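Local coordinates for protein 5-formaminoimidazole-4-carboxamide-1-(beta)-D-ribofuranosyl 5'-monophosphate synthetase (Methanocaldococcus jannaschii, PDB 2R7L) that catalyses the ATP- and formate-dependent formylation of AICAR to FAICAR in de novo purine biosynthesis, without using folates, as a homohexameric ATP-grasp ligase, at residues E77-L82 with N106-P111; Y213-D218 with A344-M349; V220-M225 with G326-L331. All coordinates share one frame; numbering follows the deposited sequence.

Contact 1 (E77-L82 with N106-P111); sequences EIQEKL and NSFLVP
Gln79 reaches from helix 76-84 to the backbone of the irregular run 106-111 and bonds to it with both ends of its carboxamide. NE2 donates a hydrogen bond to Ser107 O over 2.8 Å, with an N-H...O angle of 147°; the donor stands tilted by 23° from the carbonyl plane. OE1 accepts a hydrogen bond from Leu109 N, the centre of an inverse gamma turn. The modelled separation between Leu109 N and Gln79 OE1, 2.5 Å, is very short, so its exact value is doubtful. The two polar ends thus meet peptide groups on the two sides of Phe108. Beyond CG the chain is extended (chi2 -170°), which carries CD out to the loop. Glutamine suits the place because one planar group supplies both a donor and an acceptor. NE2 also donates to Lys74 O, so the loop shares this nitrogen with the residues leading into the helix.

The apolar contacts lie beside these bonds. The aliphatic part of Gln79 is covered by loop side chains: its CB meets Val110 CG2 at 3.9 Å, and its CG lies 4.0 Å from Phe108 CD2. One turn further along, Leu82 CD1 approaches Phe108 CZ at 3.9 Å, the two side chains crossing at about a right angle, while Leu82 CB faces Val110 CG1 at 4.0 Å. Within the loop, Val110 CG2 also lies over one face of the Phe108 ring. Branched and aromatic carbon side chains fit this buried seam, where Leu82 and Val110 both touch Val89 of the four-stranded parallel sheet in the N-terminal, Rossmann-like part of the chain.

Chemically, a buried amide binds a loop that is neither helix nor strand, bonding to Ser107 O and, with an uncertain length, to Leu109 N.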
ATOM      1  N   GLU A  77      35.646 -12.354  20.399  1.00 62.46           N
ATOM      2  CA  GLU A  77      35.845 -11.925  19.020  1.00 64.12           C
ATOM      3  C   GLU A  77      34.527 -11.504  18.373  1.00 68.05           C
ATOM      4  O   GLU A  77      34.480 -10.545  17.600  1.00 67.26           O
ATOM      5  CB  GLU A  77      36.484 -13.044  18.198  1.00 68.01           C
ATOM      6  CG  GLU A  77      36.655 -12.701  16.724  1.00 76.86           C
ATOM      7  CD  GLU A  77      37.006 -13.908  15.870  1.00 82.96           C
ATOM      8  OE1 GLU A  77      37.395 -14.953  16.438  1.00 86.44           O
ATOM      9  OE2 GLU A  77      36.894 -13.811  14.628  1.00 84.01           O
ATOM     10  N   ILE A  78      33.460 -12.232  18.694  1.00 68.06           N
ATOM     11  CA  ILE A  78      32.150 -11.990  18.100  1.00 60.71           C
ATOM     12  C   ILE A  78      31.465 -10.795  18.750  1.00 58.97           C
ATOM     13  O   ILE A  78      30.809 -10.004  18.074  1.00 64.47           O
ATOM     14  CB  ILE A  78      31.245 -13.235  18.202  1.00 61.24           C
ATOM     15  CG1 ILE A  78      31.934 -14.448  17.567  1.00 61.27           C
ATOM     16  CG2 ILE A  78      29.878 -12.971  17.577  1.00 58.72           C
ATOM     17  CD1 ILE A  78      32.419 -14.222  16.149  1.00 66.38           C
ATOM     18  N   GLN A  79      31.622 -10.663  20.062  1.00 52.77           N
ATOM     19  CA  GLN A  79      31.068  -9.522  20.772  1.00 57.06           C
ATOM     20  C   GLN A  79      31.651  -8.213  20.242  1.00 60.78           C
ATOM     21  O   GLN A  79      30.979  -7.180  20.256  1.00 63.22           O
ATOM     22  CB  GLN A  79      31.347  -9.629  22.267  1.00 59.30           C
ATOM     23  CG  GLN A  79      30.881 -10.918  22.915  1.00 60.00           C
ATOM     24  CD  GLN A  79      30.957 -10.852  24.427  1.00 60.35           C
ATOM     25  OE1 GLN A  79      30.673  -9.816  25.029  1.00 58.66           O
ATOM     26  NE2 GLN A  79      31.337 -11.963  25.050  1.00 60.76           N
ATOM     27  N   GLU A  80      32.900  -8.261  19.786  1.00 59.33           N
ATOM     28  CA  GLU A  80      33.582  -7.065  19.289  1.00 61.24           C
ATOM     29  C   GLU A  80      33.045  -6.601  17.947  1.00 56.09           C
ATOM     30  O   GLU A  80      32.742  -5.423  17.772  1.00 59.24           O
ATOM     31  CB  GLU A  80      35.100  -7.268  19.219  1.00 64.18           C
ATOM     32  CG  GLU A  80      35.869  -6.429  20.234  1.00 66.91           C
ATOM     33  CD  GLU A  80      35.846  -4.942  19.907  1.00 68.53           C
ATOM     34  OE1 GLU A  80      36.118  -4.585  18.742  1.00 69.06           O
ATOM     35  OE2 GLU A  80      35.562  -4.130  20.814  1.00 69.00           O
ATOM     36  N   LYS A  81      32.940  -7.527  17.000  1.00 53.65           N
ATOM     37  CA  LYS A  81      32.332  -7.227  15.716  1.00 56.99           C
ATOM     38  C   LYS A  81      30.953  -6.598  15.903  1.00 57.87           C
ATOM     39  O   LYS A  81      30.619  -5.620  15.239  1.00 62.69           O
ATOM     40  CB  LYS A  81      32.213  -8.491  14.872  1.00 53.00           C
ATOM     41  CG  LYS A  81      33.519  -9.221  14.668  1.00 57.22           C
ATOM     42  CD  LYS A  81      33.343 -10.350  13.669  1.00 60.42           C
ATOM     43  CE  LYS A  81      34.631 -11.120  13.461  1.00 62.64           C
ATOM     44  NZ  LYS A  81      34.435 -12.233  12.497  1.00 59.64           N
ATOM     45  N   LEU A  82      30.162  -7.156  16.818  1.00 51.26           N
ATOM     46  CA  LEU A  82      28.816  -6.652  17.072  1.00 47.93           C
ATOM     47  C   LEU A  82      28.846  -5.241  17.634  1.00 49.70           C
ATOM     48  O   LEU A  82      27.975  -4.421  17.335  1.00 47.11           O
ATOM     49  CB  LEU A  82      28.050  -7.573  18.027  1.00 45.17           C
ATOM     50  CG  LEU A  82      27.585  -8.936  17.508  1.00 45.11           C
ATOM     51  CD1 LEU A  82      26.986  -9.758  18.646  1.00 45.37           C
ATOM     52  CD2 LEU A  82      26.582  -8.775  16.373  1.00 41.40           C
ATOM     53  N   ASN A 106      26.284 -12.400  32.308  1.00 46.79           N
ATOM     54  CA  ASN A 106      27.493 -11.724  32.793  1.00 57.03           C
ATOM     55  C   ASN A 106      28.777 -11.865  31.955  1.00 59.03           C
ATOM     56  O   ASN A 106      29.862 -11.515  32.415  1.00 65.66           O
ATOM     57  CB  ASN A 106      27.765 -12.090  34.261  1.00 60.21           C
ATOM     58  CG  ASN A 106      27.462 -13.547  34.575  1.00 59.63           C
ATOM     59  OD1 ASN A 106      27.990 -14.460  33.937  1.00 60.32           O
ATOM     60  ND2 ASN A 106      26.617 -13.768  35.578  1.00 56.95           N
ATOM     61  N   SER A 107      28.658 -12.353  30.727  1.00 60.41           N
ATOM     62  CA  SER A 107      29.820 -12.489  29.853  1.00 56.57           C
ATOM     63  C   SER A 107      29.578 -11.886  28.461  1.00 60.27           C
ATOM     64  O   SER A 107      30.516 -11.712  27.682  1.00 58.52           O
ATOM     65  CB  SER A 107      30.220 -13.962  29.743  1.00 60.65           C
ATOM     66  OG  SER A 107      31.103 -14.193  28.657  1.00 59.58           O
ATOM     67  N   PHE A 108      28.322 -11.562  28.155  1.00 57.42           N
ATOM     68  CA  PHE A 108      27.959 -11.057  26.823  1.00 54.86           C
ATOM     69  C   PHE A 108      27.825  -9.536  26.820  1.00 52.14           C
ATOM     70  O   PHE A 108      26.750  -8.999  27.078  1.00 45.21           O
ATOM     71  CB  PHE A 108      26.661 -11.709  26.324  1.00 45.33           C
ATOM     72  CG  PHE A 108      26.450 -11.575  24.846  1.00 41.85           C
ATOM     73  CD1 PHE A 108      25.463 -10.745  24.343  1.00 43.66           C
ATOM     74  CD2 PHE A 108      27.250 -12.269  23.959  1.00 32.80           C
ATOM     75  CE1 PHE A 108      25.273 -10.617  22.977  1.00 35.71           C
ATOM     76  CE2 PHE A 108      27.064 -12.142  22.592  1.00 40.68           C
ATOM     77  CZ  PHE A 108      26.076 -11.318  22.104  1.00 35.78           C
ATOM     78  N   LEU A 109      28.926  -8.848  26.528  1.00 57.44           N
ATOM     79  CA  LEU A 109      28.962  -7.388  26.603  1.00 63.21           C
ATOM     80  C   LEU A 109      28.517  -6.723  25.301  1.00 60.96           C
ATOM     81  O   LEU A 109      29.327  -6.143  24.576  1.00 60.03           O
ATOM     82  CB  LEU A 109      30.361  -6.909  27.001  1.00 63.22           C
ATOM     83  CG  LEU A 109      30.833  -7.287  28.407  1.00 67.14           C
ATOM     84  CD1 LEU A 109      32.309  -6.957  28.580  1.00 68.85           C
ATOM     85  CD2 LEU A 109      29.990  -6.586  29.461  1.00 63.45           C
ATOM     86  N   VAL A 110      27.224  -6.822  25.010  1.00 57.69           N
ATOM     87  CA  VAL A 110      26.627  -6.187  23.841  1.00 47.11           C
ATOM     88  C   VAL A 110      25.236  -5.737  24.238  1.00 46.29           C
ATOM     89  O   VAL A 110      24.512  -6.488  24.882  1.00 54.99           O
ATOM     90  CB  VAL A 110      26.528  -7.157  22.651  1.00 42.46           C
ATOM     91  CG1 VAL A 110      26.179  -6.402  21.363  1.00 41.69           C
ATOM     92  CG2 VAL A 110      27.825  -7.918  22.477  1.00 41.30           C
ATOM     93  N   PRO A 111      24.864  -4.493  23.888  1.00 47.30           N
ATOM     94  CA  PRO A 111      23.526  -4.015  24.211  1.00 40.53           C
ATOM     95  C   PRO A 111      22.476  -5.008  23.722  1.00 36.44           C
ATOM     96  O   PRO A 111      22.642  -5.609  22.661  1.00 39.06           O
ATOM     97  CB  PRO A 111      23.435  -2.699  23.438  1.00 43.43           C
ATOM     98  CG  PRO A 111      24.840  -2.228  23.359  1.00 42.08           C
ATOM     99  CD  PRO A 111      25.664  -3.468  23.196  1.00 44.98           C
TER

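Contact 2 (Y213-D218 with A344-M349); sequences YSPLKD and AREIKM
The carboxylate of Glu346, on helix 339-353, turns its OE2 into the bend after strand 205-214, where Ser214, Pro215 and Leu216 all meet it. Ser214 OG donates to OE2 over a modelled 2.4 Å, too short for the exact length to be trusted. Pro215 CD and Leu216 CG each approach the same oxygen at 3.3 Å, Leu216 and Glu346 meeting tip to tip. The other flat group, the Tyr213 ring, has Asp218 OD1 at its edge and in its plane. Glu346 is bent at chi2 (76°), which turns CD away from a fully extended course.

Ser214 suits the bend because its hydroxyl works twice: besides donating to Glu346 it accepts from Lys217 N at 3.0 Å, forming an ST motif. Further along the helix Leu216 CD1 rests on Met349 CB at 3.7 Å, and both side chains also pack on Leu353 of a neighbouring subunit.

Glu346 OE1 forms a salt bridge with Arg342, four residues earlier. A buried carboxylate so paired is consistent with a charged Glu346, joining the end of strand 205-214, central in the five-stranded antiparallel sheet of the ATP-grasp part, to helix 339-353.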
ATOM      1  N   TYR A 213       4.978  -5.651  25.770  1.00 30.56           N
ATOM      2  CA  TYR A 213       4.937  -4.536  26.715  1.00 30.68           C
ATOM      3  C   TYR A 213       5.830  -3.411  26.213  1.00 23.00           C
ATOM      4  O   TYR A 213       7.037  -3.586  26.039  1.00 29.23           O
ATOM      5  CB  TYR A 213       5.374  -4.926  28.136  1.00 32.31           C
ATOM      6  CG  TYR A 213       5.401  -3.712  29.056  1.00 32.33           C
ATOM      7  CD1 TYR A 213       4.224  -3.131  29.499  1.00 27.48           C
ATOM      8  CD2 TYR A 213       6.601  -3.123  29.436  1.00 31.45           C
ATOM      9  CE1 TYR A 213       4.243  -2.003  30.322  1.00 27.15           C
ATOM     10  CE2 TYR A 213       6.625  -2.003  30.250  1.00 21.25           C
ATOM     11  CZ  TYR A 213       5.447  -1.451  30.688  1.00 26.93           C
ATOM     12  OH  TYR A 213       5.478  -0.333  31.505  1.00 32.90           O
ATOM     13  N   SER A 214       5.221  -2.260  25.977  1.00 35.33           N
ATOM     14  CA  SER A 214       5.960  -1.090  25.557  1.00 33.61           C
ATOM     15  C   SER A 214       6.273  -0.233  26.772  1.00 25.51           C
ATOM     16  O   SER A 214       5.367   0.357  27.352  1.00 24.70           O
ATOM     17  CB  SER A 214       5.126  -0.275  24.573  1.00 31.47           C
ATOM     18  OG  SER A 214       5.733   0.986  24.366  1.00 31.51           O
ATOM     19  N   PRO A 215       7.556  -0.159  27.152  1.00 23.76           N
ATOM     20  CA  PRO A 215       8.006   0.672  28.267  1.00 33.75           C
ATOM     21  C   PRO A 215       7.825   2.154  27.945  1.00 45.85           C
ATOM     22  O   PRO A 215       7.605   2.961  28.851  1.00 44.45           O
ATOM     23  CB  PRO A 215       9.503   0.344  28.390  1.00 32.44           C
ATOM     24  CG  PRO A 215       9.759  -0.807  27.494  1.00 31.61           C
ATOM     25  CD  PRO A 215       8.661  -0.872  26.495  1.00 28.20           C
ATOM     26  N   LEU A 216       7.911   2.502  26.660  1.00 49.61           N
ATOM     27  CA  LEU A 216       7.701   3.884  26.225  1.00 39.06           C
ATOM     28  C   LEU A 216       6.252   4.302  26.427  1.00 39.51           C
ATOM     29  O   LEU A 216       5.978   5.419  26.858  1.00 41.40           O
ATOM     30  CB  LEU A 216       8.096   4.075  24.762  1.00 38.47           C
ATOM     31  CG  LEU A 216       9.425   3.502  24.269  1.00 39.10           C
ATOM     32  CD1 LEU A 216       9.682   3.955  22.844  1.00 36.39           C
ATOM     33  CD2 LEU A 216      10.583   3.882  25.169  1.00 38.94           C
ATOM     34  N   LYS A 217       5.321   3.407  26.114  1.00 42.00           N
ATOM     35  CA  LYS A 217       3.897   3.725  26.246  1.00 38.67           C
ATOM     36  C   LYS A 217       3.291   3.234  27.559  1.00 37.93           C
ATOM     37  O   LYS A 217       2.148   3.564  27.876  1.00 37.80           O
ATOM     38  CB  LYS A 217       3.100   3.141  25.078  1.00 42.41           C
ATOM     39  CG  LYS A 217       3.444   3.739  23.725  1.00 46.52           C
ATOM     40  CD  LYS A 217       2.403   3.367  22.686  1.00 49.26           C
ATOM     41  CE  LYS A 217       2.455   1.888  22.344  1.00 50.98           C
ATOM     42  NZ  LYS A 217       1.535   1.550  21.215  1.00 49.61           N
ATOM     43  N   ASP A 218       4.061   2.450  28.313  1.00 40.11           N
ATOM     44  CA  ASP A 218       3.552   1.747  29.492  1.00 38.92           C
ATOM     45  C   ASP A 218       2.254   1.020  29.164  1.00 34.96           C
ATOM     46  O   ASP A 218       1.203   1.300  29.744  1.00 33.73           O
ATOM     47  CB  ASP A 218       3.338   2.703  30.669  1.00 46.34           C
ATOM     48  CG  ASP A 218       3.036   1.966  31.963  1.00 51.63           C
ATOM     49  OD1 ASP A 218       3.603   0.864  32.158  1.00 46.86           O
ATOM     50  OD2 ASP A 218       2.232   2.484  32.774  1.00 45.66           O
ATOM     51  N   ALA A 344      11.494  -3.794  16.456  1.00 33.41           N
ATOM     52  CA  ALA A 344      12.290  -2.797  15.727  1.00 35.30           C
ATOM     53  C   ALA A 344      11.753  -1.382  15.892  1.00 32.55           C
ATOM     54  O   ALA A 344      12.513  -0.434  16.043  1.00 36.67           O
ATOM     55  CB  ALA A 344      12.362  -3.153  14.270  1.00 25.95           C
ATOM     56  N   ARG A 345      10.435  -1.254  15.875  1.00 31.97           N
ATOM     57  CA  ARG A 345       9.794   0.028  16.026  1.00 34.62           C
ATOM     58  C   ARG A 345      10.056   0.629  17.404  1.00 40.98           C
ATOM     59  O   ARG A 345      10.328   1.822  17.520  1.00 40.11           O
ATOM     60  CB  ARG A 345       8.293  -0.115  15.784  1.00 31.71           C
ATOM     61  CG  ARG A 345       7.499   1.109  16.163  1.00 33.54           C
ATOM     62  CD  ARG A 345       6.141   1.048  15.516  1.00 44.31           C
ATOM     63  NE  ARG A 345       6.277   0.705  14.105  1.00 45.16           N
ATOM     64  CZ  ARG A 345       5.291   0.245  13.343  1.00 46.49           C
ATOM     65  NH1 ARG A 345       4.083   0.058  13.857  1.00 48.13           N
ATOM     66  NH2 ARG A 345       5.522  -0.041  12.069  1.00 37.82           N
ATOM     67  N   GLU A 346       9.966  -0.196  18.444  1.00 40.69           N
ATOM     68  CA  GLU A 346      10.233   0.268  19.799  1.00 32.78           C
ATOM     69  C   GLU A 346      11.673   0.749  19.861  1.00 28.54           C
ATOM     70  O   GLU A 346      11.969   1.757  20.486  1.00 30.53           O
ATOM     71  CB  GLU A 346       9.974  -0.834  20.839  1.00 35.09           C
ATOM     72  CG  GLU A 346       9.720  -0.323  22.281  1.00 24.89           C
ATOM     73  CD  GLU A 346       8.332   0.266  22.468  1.00 32.62           C
ATOM     74  OE1 GLU A 346       7.589   0.399  21.465  1.00 36.17           O
ATOM     75  OE2 GLU A 346       7.970   0.600  23.621  1.00 33.05           O
ATOM     76  N   ILE A 347      12.568   0.036  19.195  1.00 21.30           N
ATOM     77  CA  ILE A 347      13.957   0.466  19.135  1.00 28.31           C
ATOM     78  C   ILE A 347      14.064   1.812  18.404  1.00 37.70           C
ATOM     79  O   ILE A 347      14.689   2.747  18.910  1.00 39.66           O
ATOM     80  CB  ILE A 347      14.863  -0.604  18.502  1.00 28.79           C
ATOM     81  CG1 ILE A 347      14.872  -1.868  19.385  1.00 31.70           C
ATOM     82  CG2 ILE A 347      16.276  -0.072  18.347  1.00 33.40           C
ATOM     83  CD1 ILE A 347      15.699  -3.036  18.830  1.00 23.50           C
ATOM     84  N   LYS A 348      13.422   1.910  17.237  1.00 33.15           N
ATOM     85  CA  LYS A 348      13.375   3.149  16.465  1.00 31.18           C
ATOM     86  C   LYS A 348      12.904   4.310  17.335  1.00 30.89           C
ATOM     87  O   LYS A 348      13.630   5.280  17.531  1.00 39.30           O
ATOM     88  CB  LYS A 348      12.452   2.982  15.253  1.00 31.22           C
ATOM     89  CG  LYS A 348      12.594   4.051  14.181  1.00 34.98           C
ATOM     90  CD  LYS A 348      11.516   3.883  13.126  1.00 32.49           C
ATOM     91  CE  LYS A 348      11.916   4.519  11.819  1.00 40.04           C
ATOM     92  NZ  LYS A 348      11.049   4.069  10.693  1.00 49.29           N
ATOM     93  N   MET A 349      11.697   4.192  17.872  1.00 30.39           N
ATOM     94  CA  MET A 349      11.120   5.214  18.736  1.00 34.51           C
ATOM     95  C   MET A 349      11.970   5.579  19.949  1.00 41.81           C
ATOM     96  O   MET A 349      11.995   6.743  20.367  1.00 36.49           O
ATOM     97  CB  MET A 349       9.742   4.782  19.215  1.00 29.41           C
ATOM     98  CG  MET A 349       8.621   5.186  18.293  1.00 45.81           C
ATOM     99  SD  MET A 349       7.021   4.820  19.031  1.00 60.70           S
ATOM    100  CE  MET A 349       7.070   5.815  20.526  1.00 57.66           C
TER

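Contact 3 (V220-M225 with G326-L331); sequences VELLGM and GPYSFL
Leu222 sets its CG anti to the backbone N (chi1 170°), and its chi2 (68° for CD1) leaves the methyl CD2 anti to CA, over one face of the Tyr328 ring. This CH-pi contact puts CD2 3.9 Å from the ring centroid, offset toward the rim, with Tyr328 CD1 the nearest ring atom. Met225 reaches the same ring obliquely from further along the strand: its SD lies 4.0 Å from Tyr328 CE2, a Met-aromatic contact, and its CE is also near. A long, unbranched thioether can follow the ring out to its hydroxyl end, where Tyr328 OH is hydrogen-bonded to Ile263 N of the next strand. Tyrosine therefore suits this place, its ring buried among carbons and its oxygen paired with a backbone amide.

Strand 219-230 belongs to the five-stranded antiparallel sheet of the ATP-grasp part of the chain, and the short helix beginning near Pro327 runs against it, their axes 6.2 Å apart at 148°. Opposite the helix the strand is interrupted by a classic beta bulge, Leu223 and Gly224 both facing His210 of strand 205-214. Gly224 CA lies 4.1 Å from Tyr328 CD2, and its backbone torsions are a combination that glycine takes up readily.

A water bridges the bulge carbonyl to the helix. Leu223 O accepts from it at 2.6 Å, and the water in turn accepts from Ser329 N at 3.2 Å. Ser329 CB packs against Leu223 O at 3.4 Å and meets Leu223 CD1 as well. The hydroxyl OG of Ser329 accepts from Gly326 N at 2.9 Å and is also hydrogen-bonded to Leu337 O, past the end of helix 327-333. Met323 of a third subunit, not the one that supplies Leu353 to Leu216, packs on Tyr328 and Phe330.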
ATOM      1  N   VAL A 220       0.541  -2.922  27.634  1.00 40.42           N
ATOM      2  CA  VAL A 220       0.625  -4.308  27.176  1.00 35.58           C
ATOM      3  C   VAL A 220      -0.229  -4.442  25.923  1.00 33.77           C
ATOM      4  O   VAL A 220      -1.419  -4.140  25.941  1.00 29.48           O
ATOM      5  CB  VAL A 220       0.122  -5.301  28.252  1.00 40.70           C
ATOM      6  CG1 VAL A 220      -0.041  -6.697  27.661  1.00 38.75           C
ATOM      7  CG2 VAL A 220       1.069  -5.327  29.447  1.00 36.23           C
ATOM      8  N   GLU A 221       0.380  -4.879  24.829  1.00 26.50           N
ATOM      9  CA  GLU A 221      -0.354  -5.012  23.569  1.00 34.40           C
ATOM     10  C   GLU A 221      -0.492  -6.476  23.202  1.00 30.03           C
ATOM     11  O   GLU A 221       0.407  -7.265  23.478  1.00 26.92           O
ATOM     12  CB  GLU A 221       0.384  -4.282  22.436  1.00 32.87           C
ATOM     13  CG  GLU A 221       0.742  -2.840  22.765  1.00 28.39           C
ATOM     14  CD  GLU A 221       1.777  -2.255  21.825  1.00 34.20           C
ATOM     15  OE1 GLU A 221       2.167  -2.920  20.834  1.00 35.21           O
ATOM     16  OE2 GLU A 221       2.209  -1.118  22.085  1.00 36.14           O
ATOM     17  N   LEU A 222      -1.603  -6.827  22.563  1.00 25.73           N
ATOM     18  CA  LEU A 222      -1.769  -8.155  21.991  1.00 25.89           C
ATOM     19  C   LEU A 222      -1.402  -8.179  20.509  1.00 31.44           C
ATOM     20  O   LEU A 222      -2.013  -7.474  19.682  1.00 29.36           O
ATOM     21  CB  LEU A 222      -3.200  -8.659  22.194  1.00 25.80           C
ATOM     22  CG  LEU A 222      -3.581  -9.938  21.447  1.00 27.10           C
ATOM     23  CD1 LEU A 222      -2.837 -11.145  21.997  1.00 22.60           C
ATOM     24  CD2 LEU A 222      -5.088 -10.140  21.531  1.00 28.55           C
ATOM     25  N   LEU A 223      -0.412  -9.006  20.176  1.00 26.03           N
ATOM     26  CA  LEU A 223       0.139  -9.052  18.823  1.00 29.80           C
ATOM     27  C   LEU A 223      -0.372 -10.224  17.993  1.00 26.47           C
ATOM     28  O   LEU A 223      -0.525 -10.108  16.780  1.00 28.74           O
ATOM     29  CB  LEU A 223       1.678  -9.060  18.864  1.00 19.11           C
ATOM     30  CG  LEU A 223       2.386  -7.701  18.732  1.00 25.68           C
ATOM     31  CD1 LEU A 223       2.135  -7.120  17.361  1.00 28.22           C
ATOM     32  CD2 LEU A 223       1.950  -6.706  19.806  1.00 24.24           C
ATOM     33  N   GLY A 224      -0.635 -11.351  18.643  1.00 27.68           N
ATOM     34  CA  GLY A 224      -1.121 -12.526  17.930  1.00 20.99           C
ATOM     35  C   GLY A 224      -1.131 -13.803  18.746  1.00 27.83           C
ATOM     36  O   GLY A 224      -0.815 -13.796  19.944  1.00 27.95           O
ATOM     37  N   MET A 225      -1.491 -14.909  18.090  1.00 23.34           N
ATOM     38  CA  MET A 225      -1.650 -16.194  18.769  1.00 23.96           C
ATOM     39  C   MET A 225      -1.409 -17.324  17.792  1.00 24.57           C
ATOM     40  O   MET A 225      -1.756 -17.216  16.607  1.00 25.26           O
ATOM     41  CB  MET A 225      -3.082 -16.353  19.305  1.00 25.75           C
ATOM     42  CG  MET A 225      -3.569 -15.256  20.226  1.00 22.12           C
ATOM     43  SD  MET A 225      -5.256 -15.630  20.761  1.00 29.69           S
ATOM     44  CE  MET A 225      -5.619 -14.207  21.789  1.00 22.80           C
ATOM     45  N   GLY A 326      -0.952 -10.544  11.389  1.00 25.78           N
ATOM     46  CA  GLY A 326      -2.093 -11.399  11.706  1.00 27.97           C
ATOM     47  C   GLY A 326      -3.338 -10.584  11.984  1.00 26.66           C
ATOM     48  O   GLY A 326      -3.305  -9.363  11.894  1.00 27.93           O
ATOM     49  N   PRO A 327      -4.451 -11.263  12.313  1.00 26.30           N
ATOM     50  CA  PRO A 327      -5.720 -10.621  12.655  1.00 21.82           C
ATOM     51  C   PRO A 327      -5.623  -9.567  13.757  1.00 26.07           C
ATOM     52  O   PRO A 327      -6.247  -8.519  13.646  1.00 24.79           O
ATOM     53  CB  PRO A 327      -6.598 -11.799  13.120  1.00 24.04           C
ATOM     54  CG  PRO A 327      -6.053 -12.977  12.383  1.00 24.74           C
ATOM     55  CD  PRO A 327      -4.560 -12.739  12.318  1.00 25.01           C
ATOM     56  N   TYR A 328      -4.874  -9.844  14.818  1.00 21.87           N
ATOM     57  CA  TYR A 328      -4.735  -8.869  15.904  1.00 26.98           C
ATOM     58  C   TYR A 328      -3.766  -7.730  15.562  1.00 25.07           C
ATOM     59  O   TYR A 328      -4.052  -6.563  15.845  1.00 28.06           O
ATOM     60  CB  TYR A 328      -4.327  -9.570  17.216  1.00 25.15           C
ATOM     61  CG  TYR A 328      -5.378 -10.552  17.681  1.00 25.44           C
ATOM     62  CD1 TYR A 328      -6.616 -10.105  18.119  1.00 20.06           C
ATOM     63  CD2 TYR A 328      -5.136 -11.926  17.665  1.00 25.51           C
ATOM     64  CE1 TYR A 328      -7.602 -10.997  18.525  1.00 26.67           C
ATOM     65  CE2 TYR A 328      -6.108 -12.830  18.078  1.00 24.52           C
ATOM     66  CZ  TYR A 328      -7.339 -12.356  18.503  1.00 26.90           C
ATOM     67  OH  TYR A 328      -8.305 -13.236  18.905  1.00 30.15           O
ATOM     68  N   SER A 329      -2.634  -8.068  14.943  1.00 24.32           N
ATOM     69  CA  SER A 329      -1.593  -7.076  14.674  1.00 24.76           C
ATOM     70  C   SER A 329      -2.051  -6.047  13.636  1.00 24.57           C
ATOM     71  O   SER A 329      -1.657  -4.890  13.694  1.00 28.14           O
ATOM     72  CB  SER A 329      -0.240  -7.728  14.322  1.00 19.78           C
ATOM     73  OG  SER A 329      -0.212  -8.231  12.999  1.00 24.29           O
ATOM     74  N   PHE A 330      -2.926  -6.478  12.731  1.00 27.35           N
ATOM     75  CA  PHE A 330      -3.570  -5.610  11.742  1.00 23.98           C
ATOM     76  C   PHE A 330      -4.363  -4.472  12.387  1.00 28.52           C
ATOM     77  O   PHE A 330      -4.427  -3.371  11.853  1.00 28.86           O
ATOM     78  CB  PHE A 330      -4.517  -6.460  10.891  1.00 21.33           C
ATOM     79  CG  PHE A 330      -5.229  -5.709   9.797  1.00 25.00           C
ATOM     80  CD1 PHE A 330      -4.591  -5.430   8.602  1.00 23.86           C
ATOM     81  CD2 PHE A 330      -6.561  -5.347   9.939  1.00 20.99           C
ATOM     82  CE1 PHE A 330      -5.244  -4.764   7.593  1.00 19.88           C
ATOM     83  CE2 PHE A 330      -7.222  -4.687   8.934  1.00 21.34           C
ATOM     84  CZ  PHE A 330      -6.560  -4.386   7.762  1.00 24.68           C
ATOM     85  N   LEU A 331      -4.979  -4.738  13.529  1.00 24.49           N
ATOM     86  CA  LEU A 331      -5.971  -3.808  14.073  1.00 28.30           C
ATOM     87  C   LEU A 331      -5.433  -2.411  14.403  1.00 32.57           C
ATOM     88  O   LEU A 331      -6.142  -1.416  14.239  1.00 32.20           O
ATOM     89  CB  LEU A 331      -6.667  -4.424  15.286  1.00 27.50           C
ATOM     90  CG  LEU A 331      -8.061  -5.058  15.158  1.00 31.72           C
ATOM     91  CD1 LEU A 331      -8.452  -5.478  13.751  1.00 25.77           C
ATOM     92  CD2 LEU A 331      -8.182  -6.225  16.110  1.00 22.11           C
TER
HETATM   93  O   HOH W   1      -2.041 -11.240  14.965  1.00 28.13           O

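Contacts 2 and 3 share one sheet: strands 205-214 and 219-230 are neighbours, and the pairs touch where Tyr213 CD1 meets Val220 CG2 at 3.8 Å. Contact 3 is nested within the chain loop that contact 2 closes, their centres about 15 Å apart, and helices 327-333 and 339-353 follow each other. Contact 1 belongs to the N-terminal part of the chain, its centre about 23 Å from that of contact 2 and about 33 Å from that of contact 3. Contacts 1 and 2 lie away from the substrate, ATP and metal sites, whereas in contact 3 the Tyr328 side chain comes about 9 Å from a bound AICAR, and that of Met225 about 14 Å from a bound ATP.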